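Local coordinates for UDP-4-amino-4,6-dideoxy-N-acetyl-beta-L-altrosamine transaminase (Helicobacter pylori, PDB 2FNU), which transfers an amino group from L-glutamate to a UDP-linked 4-keto sugar, the second step in making the flagellin-modifying sugar pseudaminic acid, at residues A59-T62 and L63-F67; E138-Q141 and K142-K146; F229-E233 and I234-L238; S304-R308 and G309-Q313; Y316-I319 and Y320-Q323. All coordinates share one frame; numbering follows the deposited sequence.

Contact 1: residues A59-T62 and L63-F67; sequences ALLT and LYRNF
Leu60 and Tyr64, one helical turn apart, run side by side in the same direction, a clear example of how an i to i+4 pair can lay an aromatic ring along a leucine. The far end of the phenol meets a methyl branch, with Leu60 CD2 3.9 Å from Tyr64 CZ. Nearer the backbone the ring turns one face over the carbonyl of Leu60, and Tyr64 CG approaches Leu60 O to 3.2 Å. The same oxygen accepts the Tyr64 amide in a nearly straight bond, Tyr64 N to Leu60 O 2.8 Å (168°). The ring owes this place to a first torsion of -68°, which tucks CG beside its own backbone N. Its hydroxyl reaches on to Thr87 O, so both ends of the tyrosine are held.

On the next strip of the helix Leu61 and Arg65 also travel together, Leu61 CD1 touching Arg65 CG at 3.8 Å. Beyond this apolar base the arginine bends at its second and third torsions, and its guanidinium forms a salt bridge to Glu93 of the second subunit. Thr62 turns back instead: its OG1 bonds to Ser58 O in the preceding turn, while its carbonyl receives a weak bond from Asn66 N.

Around this helix, 56-66, Met90 of helix 86-93 packs on Leu60, Leu61 and Tyr64, and Met204 and Phe207 of helix 198-208 pack on Thr62. Tyr64 lies against Leu152 of strand 150-154, and Leu60 touches both Asp154 and the bound PMP cofactor.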
# COMPACT_ATOMS: atom_id res chain seq x y z
N ALA B 59 1.81 7.81 0.82
CA ALA B 59 2.30 9.07 0.28
C ALA B 59 2.97 9.92 1.37
O ALA B 59 4.07 10.46 1.15
CB ALA B 59 1.16 9.83 -0.37
N LEU B 60 2.33 10.02 2.54
CA LEU B 60 2.89 10.83 3.63
C LEU B 60 4.23 10.25 4.09
O LEU B 60 5.20 11.01 4.28
CB LEU B 60 1.91 10.89 4.82
CG LEU B 60 0.71 11.83 4.69
CD1 LEU B 60 -0.34 11.52 5.75
CD2 LEU B 60 1.13 13.28 4.78
N LEU B 61 4.30 8.93 4.27
CA LEU B 61 5.56 8.33 4.70
C LEU B 61 6.64 8.61 3.66
O LEU B 61 7.78 8.98 3.99
CB LEU B 61 5.43 6.81 4.84
CG LEU B 61 6.74 6.09 5.18
CD1 LEU B 61 7.20 6.46 6.59
CD2 LEU B 61 6.58 4.57 5.05
N THR B 62 6.30 8.44 2.39
CA THR B 62 7.27 8.66 1.31
C THR B 62 7.77 10.11 1.30
O THR B 62 8.97 10.36 1.14
CB THR B 62 6.65 8.28 -0.04
OG1 THR B 62 6.29 6.90 0.02
CG2 THR B 62 7.64 8.50 -1.20
N LEU B 63 6.85 11.05 1.47
CA LEU B 63 7.23 12.46 1.56
C LEU B 63 8.11 12.73 2.79
O LEU B 63 9.18 13.36 2.67
CB LEU B 63 5.98 13.35 1.59
CG LEU B 63 6.28 14.85 1.80
CD1 LEU B 63 7.25 15.41 0.74
CD2 LEU B 63 4.93 15.59 1.77
N TYR B 64 7.68 12.27 3.96
CA TYR B 64 8.42 12.58 5.18
C TYR B 64 9.82 11.99 5.17
O TYR B 64 10.76 12.58 5.72
CB TYR B 64 7.68 12.04 6.40
CG TYR B 64 6.34 12.71 6.74
CD1 TYR B 64 5.45 12.08 7.59
CD2 TYR B 64 6.00 13.98 6.24
CE1 TYR B 64 4.25 12.67 7.98
CE2 TYR B 64 4.80 14.59 6.59
CZ TYR B 64 3.92 13.92 7.48
OH TYR B 64 2.73 14.49 7.87
N ARG B 65 9.97 10.81 4.56
CA ARG B 65 11.26 10.12 4.53
C ARG B 65 12.21 10.77 3.54
O ARG B 65 13.43 10.66 3.68
CB ARG B 65 11.08 8.64 4.17
CG ARG B 65 10.54 7.77 5.32
CD ARG B 65 11.61 7.47 6.41
NE ARG B 65 12.76 6.75 5.84
CZ ARG B 65 12.77 5.44 5.59
NH1 ARG B 65 11.73 4.67 5.89
NH2 ARG B 65 13.85 4.90 5.02
N ASN B 66 11.65 11.43 2.52
CA ASN B 66 12.48 11.85 1.38
C ASN B 66 12.69 13.36 1.21
O ASN B 66 13.59 13.76 0.47
CB ASN B 66 11.95 11.24 0.08
CG ASN B 66 12.17 9.74 0.02
OD1 ASN B 66 11.25 8.95 0.29
ND2 ASN B 66 13.38 9.34 -0.31
N PHE B 67 11.88 14.18 1.88
CA PHE B 67 12.03 15.64 1.67
C PHE B 67 13.41 16.12 2.12
O PHE B 67 13.92 17.12 1.61
CB PHE B 67 10.88 16.43 2.33
CG PHE B 67 11.05 16.66 3.81
CD1 PHE B 67 11.46 17.91 4.29
CD2 PHE B 67 10.76 15.64 4.72
CE1 PHE B 67 11.62 18.12 5.66
CE2 PHE B 67 10.90 15.84 6.08
CZ PHE B 67 11.34 17.10 6.56

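Contact 2: residues E138-Q141 and K142-K146; sequences ESVQ and KLCKK
Helix 137-146, the connection of a beta-alpha-beta unit between the parallel strands 122-128 and 150-154, carries on its outer side a salt bridge between Glu138 and Lys142. The two side chains lie alongside each other and point the same way, with Glu138 OE1 3.1 Å from Lys142 NZ. The carboxylate receives the ammonium on the anti lone pair of OE1, away from its other oxygen. Glu138 CG is anti to the backbone N (chi1 -168°) and the chain beyond is extended, as is that of Lys142, which brings carboxylate and ammonium together at the far ends of the two chains. The stems touch as well, Lys142 CE coming to 3.9 Å from Glu138 CG.

On the inward side the same i to i+4 spacing joins apolar groups: Val140 CG1 meets Cys144 SG at 4.2 Å, and both side chains rest on Phe151 of strand 150-154. Beneath both pairs run regular helix bonds, such as Cys144 N to Val140 O at 2.9 Å. Gln141 sends its NE2 to Phe171 O.

The chemistry thus divides the helix into two faces, one packed on the sheet by methyls and sulfur, the other bearing an ion pair that is probably weakened by water at this exposed lysine.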
# COMPACT_ATOMS: atom_id res chain seq x y z
N GLU B 138 -0.05 31.84 2.50
CA GLU B 138 1.02 32.84 2.35
C GLU B 138 1.77 33.04 3.66
O GLU B 138 3.01 33.09 3.69
CB GLU B 138 0.45 34.17 1.86
CG GLU B 138 1.53 35.15 1.40
CD GLU B 138 0.96 36.32 0.62
OE1 GLU B 138 1.58 37.40 0.65
OE2 GLU B 138 -0.10 36.16 -0.04
N SER B 139 1.01 33.10 4.75
CA SER B 139 1.61 33.23 6.07
C SER B 139 2.59 32.09 6.38
O SER B 139 3.72 32.33 6.84
CB SER B 139 0.49 33.29 7.12
OG SER B 139 1.04 33.46 8.41
N VAL B 140 2.16 30.85 6.11
CA VAL B 140 2.99 29.68 6.43
C VAL B 140 4.22 29.60 5.51
O VAL B 140 5.32 29.24 5.97
CB VAL B 140 2.15 28.38 6.36
CG1 VAL B 140 3.02 27.16 6.64
CG2 VAL B 140 0.97 28.43 7.36
N GLN B 141 4.04 29.90 4.22
CA GLN B 141 5.16 29.96 3.27
C GLN B 141 6.26 30.91 3.75
O GLN B 141 7.44 30.55 3.80
CB GLN B 141 4.68 30.46 1.91
CG GLN B 141 3.91 29.44 1.05
CD GLN B 141 3.43 30.05 -0.26
OE1 GLN B 141 3.10 31.26 -0.33
NE2 GLN B 141 3.36 29.22 -1.31
N LYS B 142 5.82 32.10 4.14
CA LYS B 142 6.77 33.15 4.55
C LYS B 142 7.48 32.75 5.82
O LYS B 142 8.70 32.94 5.95
CB LYS B 142 6.05 34.48 4.75
CG LYS B 142 5.72 35.15 3.42
CD LYS B 142 5.06 36.49 3.66
CE LYS B 142 4.76 37.18 2.33
NZ LYS B 142 3.86 38.35 2.54
N LEU B 143 6.73 32.18 6.76
CA LEU B 143 7.35 31.72 8.00
C LEU B 143 8.40 30.62 7.79
O LEU B 143 9.47 30.62 8.41
CB LEU B 143 6.28 31.26 8.98
CG LEU B 143 6.79 30.96 10.39
CD1 LEU B 143 7.34 32.21 11.08
CD2 LEU B 143 5.72 30.32 11.27
N CYS B 144 8.07 29.66 6.93
CA CYS B 144 8.99 28.56 6.66
C CYS B 144 10.24 29.06 5.95
O CYS B 144 11.35 28.64 6.26
CB CYS B 144 8.28 27.48 5.83
SG CYS B 144 7.11 26.46 6.81
N LYS B 145 10.07 29.98 5.00
CA LYS B 145 11.22 30.56 4.30
C LYS B 145 12.09 31.30 5.33
O LYS B 145 13.31 31.13 5.36
CB LYS B 145 10.77 31.50 3.19
CG LYS B 145 11.90 32.05 2.35
CD LYS B 145 11.37 32.81 1.16
CE LYS B 145 12.52 33.27 0.26
NZ LYS B 145 12.01 33.94 -0.97
N LYS B 146 11.45 32.08 6.20
CA LYS B 146 12.19 32.87 7.19
C LYS B 146 13.08 31.97 8.06
O LYS B 146 14.23 32.32 8.34
CB LYS B 146 11.21 33.67 8.07
CG LYS B 146 11.85 34.43 9.24
CD LYS B 146 10.78 35.13 10.09
CE LYS B 146 11.44 35.91 11.23
NZ LYS B 146 10.42 36.59 12.06

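Contact 3: residues F229-E233 and I234-L238; sequences FRLNE and IQSAL
Ser236 and Asn232 form the opening turn of helix 233-244, with Asn232 as its N-cap residue. Two donors of Ser236 converge on one acceptor: Ser236 N lies 3.0 Å from Asn232 O, and Ser236 OG gives the same oxygen a second bond of 2.8 Å. The hydroxyl comes from above the carbonyl plane, 41° out of it, whereas the amide is tilted less. Ser236 OG can do this because it stands beside its own backbone N, back toward the start of the helix.

Leu231, just upstream, spreads its two methyls over this turn. Its CD2 lies 3.6 Å from Ser236 OG, and Leu231 CD1 rests 3.7 Å from Gln235 CB. The side chains of Asn232 and Gln235 cross at about a right angle, yet their amide planes are only 26° apart. Asn232 reaches this place with CG wedged between the backbone N and the carbonyl carbon, the crowded position (chi1 59°).

Farther out, the pair Asn232 and Gln235 packs against Gln235 and Asn232 of the second subunit, so the helix start lies at the dimer interface. Phe37 of helix 32-45 covers Leu231, and Thr29, a substrate-binding residue, touches Asn232. Farther upstream in the loop, Arg230 forms a salt bridge with Glu189 of the second subunit. Glu233, about 6 Å from a bound nucleotide sugar at the nearest side-chain approach, bends at its second torsion and ties helix 233-244 to the start of helix 32-45: Glu233 OE2 accepts from Arg33 N and Glu233 OE1 from Ser34 N.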
# COMPACT_ATOMS: atom_id res chain seq x y z
N PHE B 229 4.40 0.69 -2.83
CA PHE B 229 3.23 1.53 -2.54
C PHE B 229 2.55 1.95 -3.85
O PHE B 229 1.93 3.00 -3.93
CB PHE B 229 3.66 2.79 -1.77
CG PHE B 229 4.31 2.52 -0.43
CD1 PHE B 229 3.97 1.41 0.34
CD2 PHE B 229 5.20 3.45 0.09
CE1 PHE B 229 4.56 1.20 1.60
CE2 PHE B 229 5.80 3.25 1.33
CZ PHE B 229 5.47 2.15 2.09
N ARG B 230 2.67 1.12 -4.88
CA ARG B 230 2.15 1.51 -6.20
C ARG B 230 0.63 1.51 -6.21
O ARG B 230 -0.02 0.73 -5.49
CB ARG B 230 2.69 0.57 -7.27
CG ARG B 230 4.21 0.62 -7.42
CD ARG B 230 4.69 -0.17 -8.62
NE ARG B 230 4.33 -1.60 -8.53
CZ ARG B 230 5.19 -2.60 -8.33
NH1 ARG B 230 6.50 -2.39 -8.19
NH2 ARG B 230 4.73 -3.85 -8.32
N LEU B 231 0.07 2.39 -7.04
CA LEU B 231 -1.34 2.35 -7.38
C LEU B 231 -1.47 1.54 -8.67
O LEU B 231 -0.78 1.82 -9.65
CB LEU B 231 -1.86 3.77 -7.60
CG LEU B 231 -3.40 3.90 -7.66
CD1 LEU B 231 -4.00 3.67 -6.26
CD2 LEU B 231 -3.82 5.27 -8.18
N ASN B 232 -2.36 0.55 -8.68
CA ASN B 232 -2.45 -0.30 -9.87
C ASN B 232 -3.29 0.34 -10.98
O ASN B 232 -3.82 1.45 -10.81
CB ASN B 232 -2.96 -1.69 -9.49
CG ASN B 232 -4.32 -1.65 -8.83
OD1 ASN B 232 -4.48 -1.97 -7.64
ND2 ASN B 232 -5.30 -1.21 -9.58
N GLU B 233 -3.41 -0.36 -12.12
CA GLU B 233 -4.08 0.22 -13.29
C GLU B 233 -5.59 0.30 -13.11
O GLU B 233 -6.24 1.17 -13.69
CB GLU B 233 -3.75 -0.56 -14.56
CG GLU B 233 -2.30 -0.47 -14.94
CD GLU B 233 -1.97 0.87 -15.55
OE1 GLU B 233 -1.44 1.74 -14.83
OE2 GLU B 233 -2.26 1.06 -16.75
N ILE B 234 -6.16 -0.63 -12.36
CA ILE B 234 -7.60 -0.64 -12.14
C ILE B 234 -7.97 0.65 -11.39
O ILE B 234 -8.86 1.39 -11.80
CB ILE B 234 -8.04 -1.87 -11.32
CG1 ILE B 234 -7.70 -3.17 -12.07
CG2 ILE B 234 -9.54 -1.81 -11.02
CD1 ILE B 234 -7.85 -4.42 -11.18
N GLN B 235 -7.23 0.94 -10.32
CA GLN B 235 -7.52 2.11 -9.50
C GLN B 235 -7.16 3.39 -10.24
O GLN B 235 -7.81 4.41 -10.05
CB GLN B 235 -6.69 2.09 -8.24
CG GLN B 235 -6.92 0.95 -7.33
CD GLN B 235 -5.85 0.93 -6.25
OE1 GLN B 235 -6.15 1.19 -5.09
NE2 GLN B 235 -4.59 0.66 -6.64
N SER B 236 -6.09 3.35 -11.04
CA SER B 236 -5.69 4.54 -11.82
C SER B 236 -6.75 4.91 -12.86
O SER B 236 -7.01 6.09 -13.12
CB SER B 236 -4.35 4.30 -12.50
OG SER B 236 -3.32 4.15 -11.53
N ALA B 237 -7.37 3.90 -13.46
CA ALA B 237 -8.46 4.16 -14.42
C ALA B 237 -9.63 4.81 -13.71
O ALA B 237 -10.25 5.75 -14.22
CB ALA B 237 -8.91 2.84 -15.05
N LEU B 238 -9.97 4.29 -12.52
CA LEU B 238 -10.99 4.90 -11.71
C LEU B 238 -10.64 6.35 -11.36
O LEU B 238 -11.48 7.25 -11.49
CB LEU B 238 -11.20 4.05 -10.45
CG LEU B 238 -12.31 4.47 -9.51
CD1 LEU B 238 -13.61 4.78 -10.28
CD2 LEU B 238 -12.53 3.37 -8.44

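Contact 4: residues S304-R308 and G309-Q313; sequences SLHKR and GILAQ. With UD1 (uridine-diphosphate-N-acetylglucosamine), chain F.
Gly309 turns the chain out of helix 298-307 by bonding back to His306, with Gly309 N 2.9 Å from His306 O. Its phi of 85° is one that glycine, having no beta carbon, adopts readily. Ile310 supplies the second bond of the turn, from Ile310 N to Leu305 O (2.9 Å), and its side chain crosses that of Leu305, Ile310 CD1 lying 4.1 Å from Leu305 CD2.

Leu311, the centre of an inverse gamma turn, passes over the imidazole of His306: Leu311 CA stands 3.7 Å from the ring centroid in a CH-pi contact. Its branch CD2 reaches the same ring at His306 ND1, 3.6 Å away. Ala312 then meets the edge of that ring. His306 NE2 donates to Ala312 O at 2.8 Å in an almost straight bond (177°), which lies in the ring plane and on a carbonyl lone pair. Held at edge and face, the imidazole has its rotation fixed, and Phe217 and Phe218 of the second subunit add edge-to-face contacts. Ala312 CB meanwhile leans on Leu305 CD1.

Gln313 points away from the helix, and its NE2 gives a bond to O2A of the nucleotide sugar (3.1 Å) and another to Phe217 O of the second subunit. The whole is a Schellman motif at a helix C-terminus, leading through the short strand 310-311 into the substrate diphosphate site at the dimer interface.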
# COMPACT_ATOMS: atom_id res chain seq x y z
N SER B 304 -28.53 10.14 19.16
CA SER B 304 -29.83 10.56 18.67
C SER B 304 -29.81 10.78 17.15
O SER B 304 -30.72 10.34 16.44
CB SER B 304 -30.28 11.83 19.40
OG SER B 304 -31.56 12.27 18.95
N LEU B 305 -28.76 11.42 16.64
CA LEU B 305 -28.61 11.60 15.20
C LEU B 305 -28.60 10.25 14.52
O LEU B 305 -29.31 10.03 13.54
CB LEU B 305 -27.33 12.38 14.87
CG LEU B 305 -27.36 13.87 15.24
CD1 LEU B 305 -26.00 14.50 14.99
CD2 LEU B 305 -28.47 14.62 14.49
N HIS B 306 -27.80 9.32 15.05
CA HIS B 306 -27.71 8.00 14.44
C HIS B 306 -29.04 7.25 14.47
O HIS B 306 -29.38 6.57 13.51
CB HIS B 306 -26.59 7.17 15.09
CG HIS B 306 -25.23 7.50 14.57
ND1 HIS B 306 -24.35 6.54 14.13
CD2 HIS B 306 -24.62 8.70 14.36
CE1 HIS B 306 -23.24 7.13 13.72
NE2 HIS B 306 -23.38 8.43 13.85
N LYS B 307 -29.80 7.39 15.56
CA LYS B 307 -31.12 6.74 15.65
C LYS B 307 -32.07 7.27 14.58
O LYS B 307 -32.97 6.55 14.14
CB LYS B 307 -31.71 6.90 17.05
CG LYS B 307 -31.14 5.92 18.05
CD LYS B 307 -31.76 6.10 19.43
CE LYS B 307 -31.09 5.18 20.44
NZ LYS B 307 -31.67 5.34 21.80
N ARG B 308 -31.85 8.51 14.16
CA ARG B 308 -32.61 9.13 13.07
C ARG B 308 -32.04 8.84 11.68
O ARG B 308 -32.52 9.38 10.69
CB ARG B 308 -32.67 10.65 13.27
CG ARG B 308 -33.38 11.06 14.56
CD ARG B 308 -33.22 12.54 14.82
NE ARG B 308 -33.64 12.91 16.18
CZ ARG B 308 -34.83 13.42 16.49
NH1 ARG B 308 -35.74 13.63 15.54
NH2 ARG B 308 -35.11 13.72 17.75
N GLY B 309 -31.01 8.00 11.62
CA GLY B 309 -30.43 7.59 10.35
C GLY B 309 -29.38 8.57 9.83
O GLY B 309 -28.94 8.44 8.70
N ILE B 310 -29.00 9.53 10.67
CA ILE B 310 -27.97 10.52 10.29
C ILE B 310 -26.64 10.10 10.91
O ILE B 310 -26.40 10.37 12.09
CB ILE B 310 -28.35 11.93 10.77
CG1 ILE B 310 -29.73 12.33 10.22
CG2 ILE B 310 -27.30 12.97 10.33
CD1 ILE B 310 -30.33 13.48 10.97
N LEU B 311 -25.81 9.44 10.11
CA LEU B 311 -24.62 8.75 10.66
C LEU B 311 -23.44 9.71 10.75
O LEU B 311 -22.37 9.50 10.15
CB LEU B 311 -24.29 7.48 9.87
CG LEU B 311 -25.49 6.54 9.66
CD1 LEU B 311 -25.07 5.29 8.84
CD2 LEU B 311 -26.14 6.13 10.98
N ALA B 312 -23.64 10.74 11.57
CA ALA B 312 -22.66 11.81 11.68
C ALA B 312 -21.42 11.30 12.37
O ALA B 312 -21.47 10.30 13.11
CB ALA B 312 -23.26 12.99 12.44
N GLN B 313 -20.31 12.00 12.16
CA GLN B 313 -19.01 11.58 12.69
C GLN B 313 -18.32 12.81 13.28
O GLN B 313 -18.72 13.94 13.00
CB GLN B 313 -18.20 10.94 11.55
CG GLN B 313 -16.82 10.42 11.91
CD GLN B 313 -16.85 9.44 13.07
OE1 GLN B 313 -17.03 9.83 14.22
NE2 GLN B 313 -16.67 8.16 12.76
C1' UD1 F . -10.62 7.71 8.74
C2' UD1 F . -10.84 9.22 8.89
C3' UD1 F . -10.97 9.93 7.54
C4' UD1 F . -9.84 9.49 6.59
C5' UD1 F . -9.63 7.97 6.52
C6' UD1 F . -10.67 7.28 5.63
C7' UD1 F . -11.99 9.71 11.02
C8' UD1 F . -13.29 9.78 11.77
N2' UD1 F . -12.03 9.47 9.71
O1' UD1 F . -11.83 7.06 8.34
O3' UD1 F . -10.88 11.36 7.72
O5' UD1 F . -9.56 7.37 7.82
O7' UD1 F . -10.94 9.89 11.60
N1 UD1 F . -17.68 4.40 3.76
C2 UD1 F . -18.27 4.14 2.51
N3 UD1 F . -17.61 3.43 1.59
C4 UD1 F . -16.38 2.94 1.82
C5 UD1 F . -15.74 3.16 3.04
C6 UD1 F . -16.39 3.89 4.03
O2 UD1 F . -19.42 4.59 2.26
O4 UD1 F . -15.81 2.28 0.93
C1B UD1 F . -18.44 5.17 4.76
C2B UD1 F . -19.29 4.18 5.56
O2' UD1 F . -20.59 4.74 5.76
C3B UD1 F . -18.55 4.05 6.88
C4B UD1 F . -17.89 5.40 7.03
O4B UD1 F . -17.59 5.84 5.70
O3B UD1 F . -19.42 3.77 7.98
C5B UD1 F . -16.61 5.27 7.83
O5B UD1 F . -16.03 6.56 7.94
PA UD1 F . -14.94 6.84 9.09
O1A UD1 F . -14.35 8.23 8.86
O2A UD1 F . -15.58 6.51 10.43
O3A UD1 F . -13.89 5.68 8.66
PB UD1 F . -12.32 5.69 9.05
O1B UD1 F . -12.16 5.84 10.56
O2B UD1 F . -11.67 4.54 8.30

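Contact 5: residues Y316-I319 and Y320-Q323; sequences YKPI and YQYQ. With UD1 (uridine-diphosphate-N-acetylglucosamine), chain F.
Pro318 sits beneath the face of Tyr320, a CH-pi contact between residues just two apart, made within a short 3-10 turn. Pro318 CB lies 3.9 Å from the centroid of the Tyr320 ring, 24° off its normal. The ring folds back over the proline because its CG stands between the backbone N and the carbonyl carbon (chi1 58°). Two i to i+3 bonds define the turn, Gln321 N to Pro318 O at 2.9 Å and Tyr322 N to Ile319 O at 3.1 Å. Tyr322 ends the turn as the N-cap residue of helix 323-328.

Gln321 lies alongside Pro318, its CB close to Pro318 O, and its NE2 is tied to Glu338 OE2. Tyr320 OH bonds to the same carboxylate oxygen, so Glu338 of helix 335-343 steadies both side chains that flank the proline. Lys317 runs out extended, Lys317 CD meeting Tyr322 CE1 at 3.8 Å. Its ammonium forms a salt bridge to Glu219 of the second subunit, and a water 2.9 Å from Lys317 NZ links it to Gln321 O.

Upstream, after a cis peptide bond, Tyr316 points into the active site, where its hydroxyl bonds to PMP O3. Its ring meets the nucleotide sugar edge-on, with Tyr316 OH also donating to O3' of UD1 at 2.8 Å and Tyr316 CE2 3.2 Å from O7'.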
# COMPACT_ATOMS: atom_id res chain seq x y z
N TYR B 316 -11.66 16.00 14.74
CA TYR B 316 -10.99 14.75 15.12
C TYR B 316 -10.64 14.83 16.60
O TYR B 316 -10.45 15.92 17.15
CB TYR B 316 -9.65 14.63 14.38
CG TYR B 316 -9.74 14.42 12.90
CD1 TYR B 316 -9.58 15.50 12.03
CD2 TYR B 316 -9.96 13.15 12.37
CE1 TYR B 316 -9.65 15.31 10.65
CE2 TYR B 316 -10.04 12.94 10.97
CZ TYR B 316 -9.89 14.04 10.14
OH TYR B 316 -9.97 13.84 8.78
N LYS B 317 -10.48 13.67 17.23
CA LYS B 317 -9.83 13.61 18.55
C LYS B 317 -8.43 14.22 18.45
O LYS B 317 -7.67 13.88 17.56
CB LYS B 317 -9.75 12.15 19.00
CG LYS B 317 -9.03 11.87 20.31
CD LYS B 317 -9.31 10.40 20.66
CE LYS B 317 -8.63 9.93 21.92
NZ LYS B 317 -9.13 8.55 22.23
N PRO B 318 -8.09 15.16 19.35
CA PRO B 318 -6.73 15.71 19.31
C PRO B 318 -5.71 14.59 19.37
O PRO B 318 -5.79 13.72 20.24
CB PRO B 318 -6.68 16.59 20.57
CG PRO B 318 -8.15 17.08 20.72
CD PRO B 318 -8.93 15.82 20.38
N ILE B 319 -4.75 14.59 18.44
CA ILE B 319 -3.84 13.45 18.29
C ILE B 319 -3.05 13.14 19.56
O ILE B 319 -2.79 11.97 19.88
CB ILE B 319 -2.90 13.66 17.07
CG1 ILE B 319 -3.71 13.60 15.76
CG2 ILE B 319 -1.77 12.64 17.05
CD1 ILE B 319 -2.95 14.13 14.54
N TYR B 320 -2.69 14.19 20.29
CA TYR B 320 -1.87 14.00 21.51
C TYR B 320 -2.65 13.26 22.63
O TYR B 320 -2.04 12.88 23.63
CB TYR B 320 -1.32 15.34 22.02
CG TYR B 320 -2.41 16.36 22.32
CD1 TYR B 320 -2.62 17.46 21.48
CD2 TYR B 320 -3.25 16.22 23.43
CE1 TYR B 320 -3.63 18.39 21.75
CE2 TYR B 320 -4.27 17.14 23.70
CZ TYR B 320 -4.45 18.24 22.85
OH TYR B 320 -5.45 19.15 23.09
N GLN B 321 -3.96 13.10 22.46
CA GLN B 321 -4.78 12.35 23.42
C GLN B 321 -4.62 10.83 23.30
O GLN B 321 -4.99 10.09 24.23
CB GLN B 321 -6.28 12.68 23.26
CG GLN B 321 -6.77 14.04 23.74
CD GLN B 321 -8.32 14.11 23.85
OE1 GLN B 321 -9.02 13.08 23.81
NE2 GLN B 321 -8.85 15.33 24.02
N TYR B 322 -4.15 10.36 22.14
CA TYR B 322 -4.00 8.92 21.94
C TYR B 322 -2.93 8.35 22.87
O TYR B 322 -1.93 9.02 23.14
CB TYR B 322 -3.65 8.61 20.49
CG TYR B 322 -4.80 8.74 19.52
CD1 TYR B 322 -5.97 7.97 19.67
CD2 TYR B 322 -4.72 9.61 18.42
CE1 TYR B 322 -7.02 8.07 18.76
CE2 TYR B 322 -5.77 9.73 17.51
CZ TYR B 322 -6.91 8.94 17.68
OH TYR B 322 -7.99 9.00 16.82
N GLN B 323 -3.15 7.11 23.32
CA GLN B 323 -2.24 6.41 24.24
C GLN B 323 -0.78 6.46 23.80
O GLN B 323 0.13 6.72 24.61
CB GLN B 323 -2.69 4.95 24.41
CG GLN B 323 -1.81 4.16 25.40
CD GLN B 323 -2.26 2.72 25.64
OE1 GLN B 323 -1.55 1.93 26.29
NE2 GLN B 323 -3.43 2.36 25.12
C1' UD1 F . -10.62 7.71 8.74
C2' UD1 F . -10.84 9.22 8.89
C3' UD1 F . -10.97 9.93 7.54
C4' UD1 F . -9.84 9.49 6.59
C5' UD1 F . -9.63 7.97 6.52
C6' UD1 F . -10.67 7.28 5.63
C7' UD1 F . -11.99 9.71 11.02
C8' UD1 F . -13.29 9.78 11.77
N2' UD1 F . -12.03 9.47 9.71
O1' UD1 F . -11.83 7.06 8.34
O3' UD1 F . -10.88 11.36 7.72
O5' UD1 F . -9.56 7.37 7.82
O7' UD1 F . -10.94 9.89 11.60
N1 UD1 F . -17.68 4.40 3.76
C2 UD1 F . -18.27 4.14 2.51
N3 UD1 F . -17.61 3.43 1.59
C4 UD1 F . -16.38 2.94 1.82
C5 UD1 F . -15.74 3.16 3.04
C6 UD1 F . -16.39 3.89 4.03
O2 UD1 F . -19.42 4.59 2.26
O4 UD1 F . -15.81 2.28 0.93
C1B UD1 F . -18.44 5.17 4.76
C2B UD1 F . -19.29 4.18 5.56
O2' UD1 F . -20.59 4.74 5.76
C3B UD1 F . -18.55 4.05 6.88
C4B UD1 F . -17.89 5.40 7.03
O4B UD1 F . -17.59 5.84 5.70
O3B UD1 F . -19.42 3.77 7.98
C5B UD1 F . -16.61 5.27 7.83
O5B UD1 F . -16.03 6.56 7.94
PA UD1 F . -14.94 6.84 9.09
O1A UD1 F . -14.35 8.23 8.86
O2A UD1 F . -15.58 6.51 10.43
O3A UD1 F . -13.89 5.68 8.66
PB UD1 F . -12.32 5.69 9.05
O1B UD1 F . -12.16 5.84 10.56
O2B UD1 F . -11.67 4.54 8.30
O HOH W 1 -7.08 8.13 24.17

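In the fold
Contacts 1, 3 and 5 are buried, whereas contacts 2 and 4 are partly open to solvent. Contact 2 stands apart: it lies away from the annotated sites and the second subunit, and the polar side-chain link between its segments is an ion pair on a helix surface. The other four reach the dimer interface. Contacts 1 and 3 touch directly, Thr62 OG1 packing on Phe229 CD2 at 3.6 Å. Contacts 4 and 5 adjoin in sequence and hold the same nucleotide sugar, one at its diphosphate and the other at its hexose. Side-chain pairs within the helices of contacts 1 and 2 rely on i to i+4 spacing, while contacts 3, 4 and 5 depend on bonds that start a helix, end one or close a 3-10 turn.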